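Local coordinates for protein ornithine aminotransferase (Plasmodium falciparum, PDB 3LG0) that transfers the delta-amino group of ornithine to 2-oxoglutarate, probably by way of pyridoxal 5'-phosphate, giving the semialdehyde of glutamate and glutamate itself, at residues V359-L373 against C399-D411. Numbering follows the deposited sequence.
Sequences VNVWDICLKFKENGL and CTEIIVKTVKFFD
K367 on helix 361-370 reaches across to T406, F410 and F409 on helix 393-412. The two helices pack in the small C-terminal domain of a fold-type I PLP enzyme, as in class-III aminotransferases. Their N-to-C directions make an angle of 134°, and the axes come within 9.6 Å at closest approach. Both also pack on the sheet that holds strands 373-378 and 382-385: F368 touches V383 and I403 touches L385.

K367 can be followed outward. Its CB lies 3.5 Å from T406 CG2 and also meets the edge of the F410 ring. CG stays against the same T406 methyl. The chain then bends at chi2 (66°), which brings CD to the rim of the F409 ring, near CD2, and CE over its centre. CE is 3.8 Å from the F409 centroid. NZ remains over the same face in a cation-pi contact, and it also forms a salt bridge to E370 OE2, which it meets from above the carboxylate plane. The ammonium is thus shared between a ring and a carboxylate.

F410 has I364 CG1 from the facing helix over one face, offset toward the rim, and CD2 of its neighbour F409 over the opposite face. V359 CG1 approaches obliquely, 3.6 Å from F410 CD1. Further along, T406 CG2 also lies over one face of the F368 ring in a CH-pi contact, while I403 CA lies at the ring edge.

At the C-terminal end, G372 has positive phi and closes helix 361-370 in a Schellman motif. L373, just beyond, places CD1 against C399 and its CB 4.0 Å from I402 CG2. I402 CD1 packs on N371 O. T406 OG1 lies 3.0 Å from N371 OD1 and 2.9 Å from I402 O, two acceptors within reach of its one proton.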
ATOM      1  N   VAL A 359      18.898  13.044  29.086  1.00 50.58           N
ATOM      2  CA  VAL A 359      19.219  13.423  27.705  1.00 41.98           C
ATOM      3  C   VAL A 359      18.006  13.559  26.797  1.00 46.60           C
ATOM      4  O   VAL A 359      16.962  12.945  27.020  1.00 38.67           O
ATOM      5  CB  VAL A 359      20.171  12.426  27.040  1.00 39.47           C
ATOM      6  CG1 VAL A 359      21.604  12.731  27.404  1.00 47.06           C
ATOM      7  CG2 VAL A 359      19.783  10.997  27.408  1.00 41.75           C
ATOM      8  N   ASN A 360      18.167  14.373  25.761  1.00 44.10           N
ATOM      9  CA  ASN A 360      17.188  14.449  24.702  1.00 40.85           C
ATOM     10  C   ASN A 360      17.612  13.502  23.591  1.00 37.85           C
ATOM     11  O   ASN A 360      18.729  13.590  23.088  1.00 37.92           O
ATOM     12  CB  ASN A 360      17.067  15.872  24.177  1.00 41.24           C
ATOM     13  CG  ASN A 360      16.069  15.976  23.052  1.00 50.46           C
ATOM     14  OD1 ASN A 360      16.370  15.622  21.911  1.00 52.64           O
ATOM     15  ND2 ASN A 360      14.860  16.439  23.370  1.00 43.85           N
ATOM     16  N   VAL A 361      16.719  12.589  23.221  1.00 37.28           N
ATOM     17  CA  VAL A 361      17.084  11.492  22.326  1.00 35.33           C
ATOM     18  C   VAL A 361      17.178  11.932  20.863  1.00 33.14           C
ATOM     19  O   VAL A 361      17.964  11.382  20.086  1.00 33.27           O
ATOM     20  CB  VAL A 361      16.134  10.279  22.503  1.00 44.84           C
ATOM     21  CG1 VAL A 361      16.543   9.161  21.605  1.00 46.23           C
ATOM     22  CG2 VAL A 361      16.181   9.791  23.933  1.00 44.36           C
ATOM     23  N   TRP A 362      16.381  12.926  20.495  1.00 32.57           N
ATOM     24  CA  TRP A 362      16.526  13.567  19.197  1.00 30.23           C
ATOM     25  C   TRP A 362      17.968  14.049  19.028  1.00 41.51           C
ATOM     26  O   TRP A 362      18.604  13.767  18.002  1.00 34.91           O
ATOM     27  CB  TRP A 362      15.546  14.741  19.073  1.00 31.23           C
ATOM     28  CG  TRP A 362      15.638  15.519  17.782  1.00 46.71           C
ATOM     29  CD1 TRP A 362      16.282  16.710  17.584  1.00 45.27           C
ATOM     30  CD2 TRP A 362      15.049  15.172  16.519  1.00 42.78           C
ATOM     31  NE1 TRP A 362      16.133  17.121  16.284  1.00 49.82           N
ATOM     32  CE2 TRP A 362      15.378  16.199  15.608  1.00 41.85           C
ATOM     33  CE3 TRP A 362      14.273  14.096  16.073  1.00 44.39           C
ATOM     34  CZ2 TRP A 362      14.967  16.179  14.272  1.00 47.20           C
ATOM     35  CZ3 TRP A 362      13.867  14.075  14.735  1.00 45.63           C
ATOM     36  CH2 TRP A 362      14.213  15.112  13.857  1.00 43.81           C
ATOM     37  N   ASP A 363      18.495  14.750  20.039  1.00 29.60           N
ATOM     38  CA  ASP A 363      19.878  15.250  19.974  1.00 32.02           C
ATOM     39  C   ASP A 363      20.894  14.121  19.835  1.00 27.55           C
ATOM     40  O   ASP A 363      21.884  14.243  19.116  1.00 30.56           O
ATOM     41  CB  ASP A 363      20.214  16.130  21.186  1.00 38.70           C
ATOM     42  CG  ASP A 363      19.408  17.424  21.210  1.00 50.28           C
ATOM     43  OD1 ASP A 363      18.970  17.883  20.131  1.00 55.97           O
ATOM     44  OD2 ASP A 363      19.195  17.984  22.307  1.00 53.21           O
ATOM     45  N   ILE A 364      20.637  13.008  20.515  1.00 26.98           N
ATOM     46  CA  ILE A 364      21.491  11.831  20.376  1.00 30.86           C
ATOM     47  C   ILE A 364      21.533  11.355  18.923  1.00 29.82           C
ATOM     48  O   ILE A 364      22.606  11.089  18.386  1.00 29.61           O
ATOM     49  CB  ILE A 364      21.053  10.691  21.332  1.00 36.79           C
ATOM     50  CG1 ILE A 364      21.219  11.134  22.790  1.00 37.70           C
ATOM     51  CG2 ILE A 364      21.846   9.421  21.051  1.00 33.91           C
ATOM     52  CD1 ILE A 364      20.675  10.150  23.804  1.00 33.57           C
ATOM     53  N   CYS A 365      20.367  11.283  18.284  1.00 31.22           N
ATOM     54  CA  CYS A 365      20.285  10.885  16.879  1.00 33.83           C
ATOM     55  C   CYS A 365      21.011  11.869  15.970  1.00 30.39           C
ATOM     56  O   CYS A 365      21.725  11.471  15.050  1.00 31.85           O
ATOM     57  CB  CYS A 365      18.819  10.731  16.439  1.00 32.81           C
ATOM     58  SG  CYS A 365      17.965   9.381  17.261  1.00 43.22           S
ATOM     59  N   LEU A 366      20.832  13.159  16.232  1.00 32.07           N
ATOM     60  CA  LEU A 366      21.552  14.185  15.484  1.00 37.07           C
ATOM     61  C   LEU A 366      23.058  14.011  15.651  1.00 35.23           C
ATOM     62  O   LEU A 366      23.814  14.214  14.707  1.00 32.34           O
ATOM     63  CB  LEU A 366      21.137  15.591  15.925  1.00 35.65           C
ATOM     64  CG  LEU A 366      19.674  15.985  15.722  1.00 46.18           C
ATOM     65  CD1 LEU A 366      19.453  17.456  16.070  1.00 43.84           C
ATOM     66  CD2 LEU A 366      19.240  15.718  14.315  1.00 39.34           C
ATOM     67  N   LYS A 367      23.490  13.623  16.850  1.00 33.45           N
ATOM     68  CA  LYS A 367      24.915  13.402  17.094  1.00 32.75           C
ATOM     69  C   LYS A 367      25.429  12.145  16.388  1.00 33.28           C
ATOM     70  O   LYS A 367      26.550  12.130  15.863  1.00 37.16           O
ATOM     71  CB  LYS A 367      25.211  13.330  18.596  1.00 40.86           C
ATOM     72  CG  LYS A 367      26.666  13.596  18.969  1.00 37.37           C
ATOM     73  CD  LYS A 367      27.042  15.045  18.646  1.00 42.32           C
ATOM     74  CE  LYS A 367      28.486  15.354  19.020  1.00 50.09           C
ATOM     75  NZ  LYS A 367      28.853  16.761  18.698  1.00 55.77           N
ATOM     76  N   PHE A 368      24.621  11.087  16.383  1.00 29.10           N
ATOM     77  CA  PHE A 368      24.976   9.887  15.630  1.00 35.25           C
ATOM     78  C   PHE A 368      25.232  10.278  14.189  1.00 35.92           C
ATOM     79  O   PHE A 368      26.223   9.863  13.578  1.00 33.38           O
ATOM     80  CB  PHE A 368      23.847   8.836  15.646  1.00 35.75           C
ATOM     81  CG  PHE A 368      23.813   7.993  16.877  1.00 33.70           C
ATOM     82  CD1 PHE A 368      24.974   7.451  17.390  1.00 36.95           C
ATOM     83  CD2 PHE A 368      22.615   7.722  17.515  1.00 34.47           C
ATOM     84  CE1 PHE A 368      24.946   6.661  18.528  1.00 35.83           C
ATOM     85  CE2 PHE A 368      22.580   6.942  18.647  1.00 38.25           C
ATOM     86  CZ  PHE A 368      23.750   6.411  19.158  1.00 34.79           C
ATOM     87  N   LYS A 369      24.298  11.050  13.640  1.00 32.84           N
ATOM     88  CA  LYS A 369      24.362  11.458  12.257  1.00 36.60           C
ATOM     89  C   LYS A 369      25.677  12.185  12.003  1.00 39.89           C
ATOM     90  O   LYS A 369      26.420  11.839  11.077  1.00 40.37           O
ATOM     91  CB  LYS A 369      23.152  12.331  11.910  1.00 33.84           C
ATOM     92  CG  LYS A 369      23.084  12.785  10.456  1.00 39.21           C
ATOM     93  CD  LYS A 369      23.570  14.206  10.305  1.00 42.06           C
ATOM     94  CE  LYS A 369      23.514  14.651   8.857  1.00 46.11           C
ATOM     95  NZ  LYS A 369      24.009  16.042   8.705  1.00 38.59           N
ATOM     96  N   GLU A 370      25.964  13.172  12.847  1.00 37.70           N
ATOM     97  CA  GLU A 370      27.203  13.939  12.770  1.00 38.79           C
ATOM     98  C   GLU A 370      28.401  12.991  12.787  1.00 40.44           C
ATOM     99  O   GLU A 370      29.413  13.241  12.125  1.00 40.86           O
ATOM    100  CB  GLU A 370      27.264  14.911  13.947  1.00 39.33           C
ATOM    101  CG  GLU A 370      28.232  16.070  13.800  1.00 66.45           C
ATOM    102  CD  GLU A 370      28.271  16.954  15.053  1.00 75.95           C
ATOM    103  OE1 GLU A 370      27.191  17.326  15.576  1.00 74.61           O
ATOM    104  OE2 GLU A 370      29.385  17.273  15.515  1.00 65.19           O
ATOM    105  N   ASN A 371      28.265  11.893  13.531  1.00 37.15           N
ATOM    106  CA  ASN A 371      29.334  10.914  13.680  1.00 29.03           C
ATOM    107  C   ASN A 371      29.389   9.806  12.626  1.00 36.96           C
ATOM    108  O   ASN A 371      30.235   8.922  12.702  1.00 33.86           O
ATOM    109  CB  ASN A 371      29.318  10.334  15.090  1.00 32.20           C
ATOM    110  CG  ASN A 371      29.940  11.282  16.107  1.00 45.45           C
ATOM    111  OD1 ASN A 371      29.642  11.234  17.304  1.00 39.43           O
ATOM    112  ND2 ASN A 371      30.810  12.158  15.621  1.00 30.65           N
ATOM    113  N   GLY A 372      28.504   9.866  11.638  1.00 29.34           N
ATOM    114  CA  GLY A 372      28.545   8.921  10.533  1.00 32.33           C
ATOM    115  C   GLY A 372      27.585   7.736  10.614  1.00 26.48           C
ATOM    116  O   GLY A 372      27.747   6.753   9.904  1.00 35.91           O
ATOM    117  N   LEU A 373      26.579   7.822  11.471  1.00 33.92           N
ATOM    118  CA  LEU A 373      25.603   6.733  11.603  1.00 34.61           C
ATOM    119  C   LEU A 373      24.217   7.327  11.763  1.00 38.46           C
ATOM    120  O   LEU A 373      24.005   8.186  12.613  1.00 33.76           O
ATOM    121  CB  LEU A 373      25.948   5.836  12.803  1.00 29.26           C
ATOM    122  CG  LEU A 373      25.058   4.660  13.209  1.00 36.33           C
ATOM    123  CD1 LEU A 373      25.912   3.547  13.842  1.00 38.14           C
ATOM    124  CD2 LEU A 373      23.920   5.081  14.143  1.00 22.18           C
ATOM    125  N   CYS A 399      31.131   0.722  13.992  1.00 39.47           N
ATOM    126  CA  CYS A 399      29.874   1.307  14.437  1.00 36.69           C
ATOM    127  C   CYS A 399      29.813   1.348  15.943  1.00 38.88           C
ATOM    128  O   CYS A 399      29.262   2.285  16.525  1.00 35.63           O
ATOM    129  CB  CYS A 399      28.679   0.548  13.871  1.00 32.21           C
ATOM    130  SG  CYS A 399      28.473   0.835  12.121  1.00 41.81           S
ATOM    131  N   THR A 400      30.397   0.336  16.578  1.00 38.36           N
ATOM    132  CA  THR A 400      30.535   0.332  18.029  1.00 38.43           C
ATOM    133  C   THR A 400      31.333   1.553  18.511  1.00 42.07           C
ATOM    134  O   THR A 400      30.941   2.221  19.479  1.00 37.08           O
ATOM    135  CB  THR A 400      31.197  -0.970  18.508  1.00 47.88           C
ATOM    136  OG1 THR A 400      30.366  -2.082  18.145  1.00 47.84           O
ATOM    137  CG2 THR A 400      31.399  -0.954  20.016  1.00 42.83           C
ATOM    138  N   GLU A 401      32.442   1.854  17.835  1.00 38.43           N
ATOM    139  CA  GLU A 401      33.241   3.035  18.185  1.00 50.48           C
ATOM    140  C   GLU A 401      32.331   4.254  18.131  1.00 47.24           C
ATOM    141  O   GLU A 401      32.340   5.103  19.025  1.00 38.29           O
ATOM    142  CB  GLU A 401      34.399   3.246  17.198  1.00 45.35           C
ATOM    143  CG  GLU A 401      35.294   2.040  16.963  1.00 66.01           C
ATOM    144  CD  GLU A 401      36.540   2.049  17.832  1.00 98.09           C
ATOM    145  OE1 GLU A 401      36.416   2.312  19.048  1.00111.84           O
ATOM    146  OE2 GLU A 401      37.642   1.789  17.300  1.00 96.41           O
ATOM    147  N   ILE A 402      31.543   4.324  17.061  1.00 38.53           N
ATOM    148  CA  ILE A 402      30.710   5.479  16.803  1.00 32.62           C
ATOM    149  C   ILE A 402      29.667   5.646  17.888  1.00 35.65           C
ATOM    150  O   ILE A 402      29.505   6.733  18.430  1.00 32.05           O
ATOM    151  CB  ILE A 402      30.056   5.390  15.418  1.00 34.59           C
ATOM    152  CG1 ILE A 402      31.125   5.510  14.330  1.00 34.20           C
ATOM    153  CG2 ILE A 402      28.991   6.465  15.252  1.00 34.48           C
ATOM    154  CD1 ILE A 402      30.607   5.316  12.914  1.00 32.08           C
ATOM    155  N   ILE A 403      28.961   4.564  18.206  1.00 37.84           N
ATOM    156  CA  ILE A 403      27.977   4.578  19.285  1.00 35.02           C
ATOM    157  C   ILE A 403      28.583   4.981  20.637  1.00 40.78           C
ATOM    158  O   ILE A 403      28.009   5.794  21.370  1.00 40.73           O
ATOM    159  CB  ILE A 403      27.284   3.210  19.425  1.00 33.25           C
ATOM    160  CG1 ILE A 403      26.529   2.874  18.139  1.00 33.36           C
ATOM    161  CG2 ILE A 403      26.346   3.214  20.614  1.00 31.84           C
ATOM    162  CD1 ILE A 403      26.039   1.466  18.079  1.00 36.82           C
ATOM    163  N   VAL A 404      29.740   4.412  20.968  1.00 39.17           N
ATOM    164  CA  VAL A 404      30.398   4.714  22.234  1.00 40.92           C
ATOM    165  C   VAL A 404      30.808   6.194  22.321  1.00 39.09           C
ATOM    166  O   VAL A 404      30.540   6.876  23.316  1.00 35.99           O
ATOM    167  CB  VAL A 404      31.631   3.812  22.437  1.00 46.85           C
ATOM    168  CG1 VAL A 404      32.414   4.239  23.671  1.00 44.85           C
ATOM    169  CG2 VAL A 404      31.205   2.370  22.560  1.00 39.12           C
ATOM    170  N   LYS A 405      31.443   6.682  21.261  1.00 36.84           N
ATOM    171  CA  LYS A 405      31.864   8.083  21.171  1.00 34.32           C
ATOM    172  C   LYS A 405      30.686   9.052  21.306  1.00 44.15           C
ATOM    173  O   LYS A 405      30.827  10.122  21.904  1.00 41.08           O
ATOM    174  CB  LYS A 405      32.595   8.311  19.841  1.00 37.84           C
ATOM    175  CG  LYS A 405      32.980   9.754  19.553  1.00 40.86           C
ATOM    176  CD  LYS A 405      33.591   9.867  18.155  1.00 43.20           C
ATOM    177  CE  LYS A 405      33.869  11.311  17.785  1.00 48.06           C
ATOM    178  NZ  LYS A 405      34.213  11.413  16.342  1.00 62.53           N
ATOM    179  N   THR A 406      29.526   8.673  20.761  1.00 35.11           N
ATOM    180  CA  THR A 406      28.347   9.550  20.771  1.00 38.84           C
ATOM    181  C   THR A 406      27.708   9.585  22.153  1.00 31.73           C
ATOM    182  O   THR A 406      27.331  10.649  22.643  1.00 30.42           O
ATOM    183  CB  THR A 406      27.277   9.138  19.715  1.00 35.26           C
ATOM    184  OG1 THR A 406      27.848   9.156  18.403  1.00 34.36           O
ATOM    185  CG2 THR A 406      26.066  10.096  19.737  1.00 27.16           C
ATOM    186  N   VAL A 407      27.591   8.420  22.781  1.00 29.35           N
ATOM    187  CA  VAL A 407      27.101   8.358  24.152  1.00 33.25           C
ATOM    188  C   VAL A 407      28.062   9.100  25.078  1.00 31.99           C
ATOM    189  O   VAL A 407      27.635   9.859  25.943  1.00 34.83           O
ATOM    190  CB  VAL A 407      26.942   6.912  24.640  1.00 41.10           C
ATOM    191  CG1 VAL A 407      26.504   6.901  26.098  1.00 29.35           C
ATOM    192  CG2 VAL A 407      25.927   6.167  23.775  1.00 42.66           C
ATOM    193  N   LYS A 408      29.358   8.877  24.879  1.00 37.00           N
ATOM    194  CA  LYS A 408      30.397   9.520  25.679  1.00 36.33           C
ATOM    195  C   LYS A 408      30.168  11.026  25.757  1.00 39.01           C
ATOM    196  O   LYS A 408      30.208  11.614  26.833  1.00 35.45           O
ATOM    197  CB  LYS A 408      31.772   9.230  25.078  1.00 50.02           C
ATOM    198  CG  LYS A 408      32.944   9.469  26.020  1.00 45.22           C
ATOM    199  CD  LYS A 408      34.253   9.438  25.249  1.00 50.13           C
ATOM    200  CE  LYS A 408      35.463   9.630  26.173  1.00 73.96           C
ATOM    201  NZ  LYS A 408      35.482  10.945  26.891  1.00 54.88           N
ATOM    202  N   PHE A 409      29.907  11.632  24.603  1.00 41.24           N
ATOM    203  CA  PHE A 409      29.620  13.063  24.509  1.00 36.13           C
ATOM    204  C   PHE A 409      28.524  13.524  25.466  1.00 37.83           C
ATOM    205  O   PHE A 409      28.706  14.504  26.188  1.00 44.62           O
ATOM    206  CB  PHE A 409      29.268  13.444  23.063  1.00 48.97           C
ATOM    207  CG  PHE A 409      28.832  14.875  22.893  1.00 36.06           C
ATOM    208  CD1 PHE A 409      29.767  15.899  22.855  1.00 38.98           C
ATOM    209  CD2 PHE A 409      27.491  15.192  22.769  1.00 41.26           C
ATOM    210  CE1 PHE A 409      29.374  17.211  22.700  1.00 41.99           C
ATOM    211  CE2 PHE A 409      27.079  16.506  22.621  1.00 38.33           C
ATOM    212  CZ  PHE A 409      28.024  17.521  22.581  1.00 42.75           C
ATOM    213  N   PHE A 410      27.389  12.833  25.480  1.00 38.18           N
ATOM    214  CA  PHE A 410      26.322  13.201  26.411  1.00 39.86           C
ATOM    215  C   PHE A 410      26.647  12.914  27.880  1.00 46.99           C
ATOM    216  O   PHE A 410      26.146  13.596  28.772  1.00 41.75           O
ATOM    217  CB  PHE A 410      24.985  12.575  26.004  1.00 43.35           C
ATOM    218  CG  PHE A 410      24.412  13.187  24.769  1.00 43.41           C
ATOM    219  CD1 PHE A 410      23.640  14.330  24.849  1.00 41.83           C
ATOM    220  CD2 PHE A 410      24.709  12.663  23.522  1.00 36.96           C
ATOM    221  CE1 PHE A 410      23.149  14.919  23.706  1.00 39.83           C
ATOM    222  CE2 PHE A 410      24.223  13.242  22.386  1.00 34.82           C
ATOM    223  CZ  PHE A 410      23.439  14.372  22.474  1.00 30.72           C
ATOM    224  N   ASP A 411      27.478  11.904  28.129  1.00 45.20           N
ATOM    225  CA  ASP A 411      27.905  11.616  29.493  1.00 47.71           C
ATOM    226  C   ASP A 411      28.843  12.718  29.975  1.00 48.09           C
ATOM    227  O   ASP A 411      28.682  13.232  31.070  1.00 34.27           O
ATOM    228  CB  ASP A 411      28.601  10.253  29.582  1.00 30.25           C
ATOM    229  CG  ASP A 411      27.610   9.083  29.615  1.00 49.54           C
ATOM    230  OD1 ASP A 411      26.478   9.241  30.139  1.00 40.06           O
ATOM    231  OD2 ASP A 411      27.976   7.997  29.113  1.00 44.13           O
TER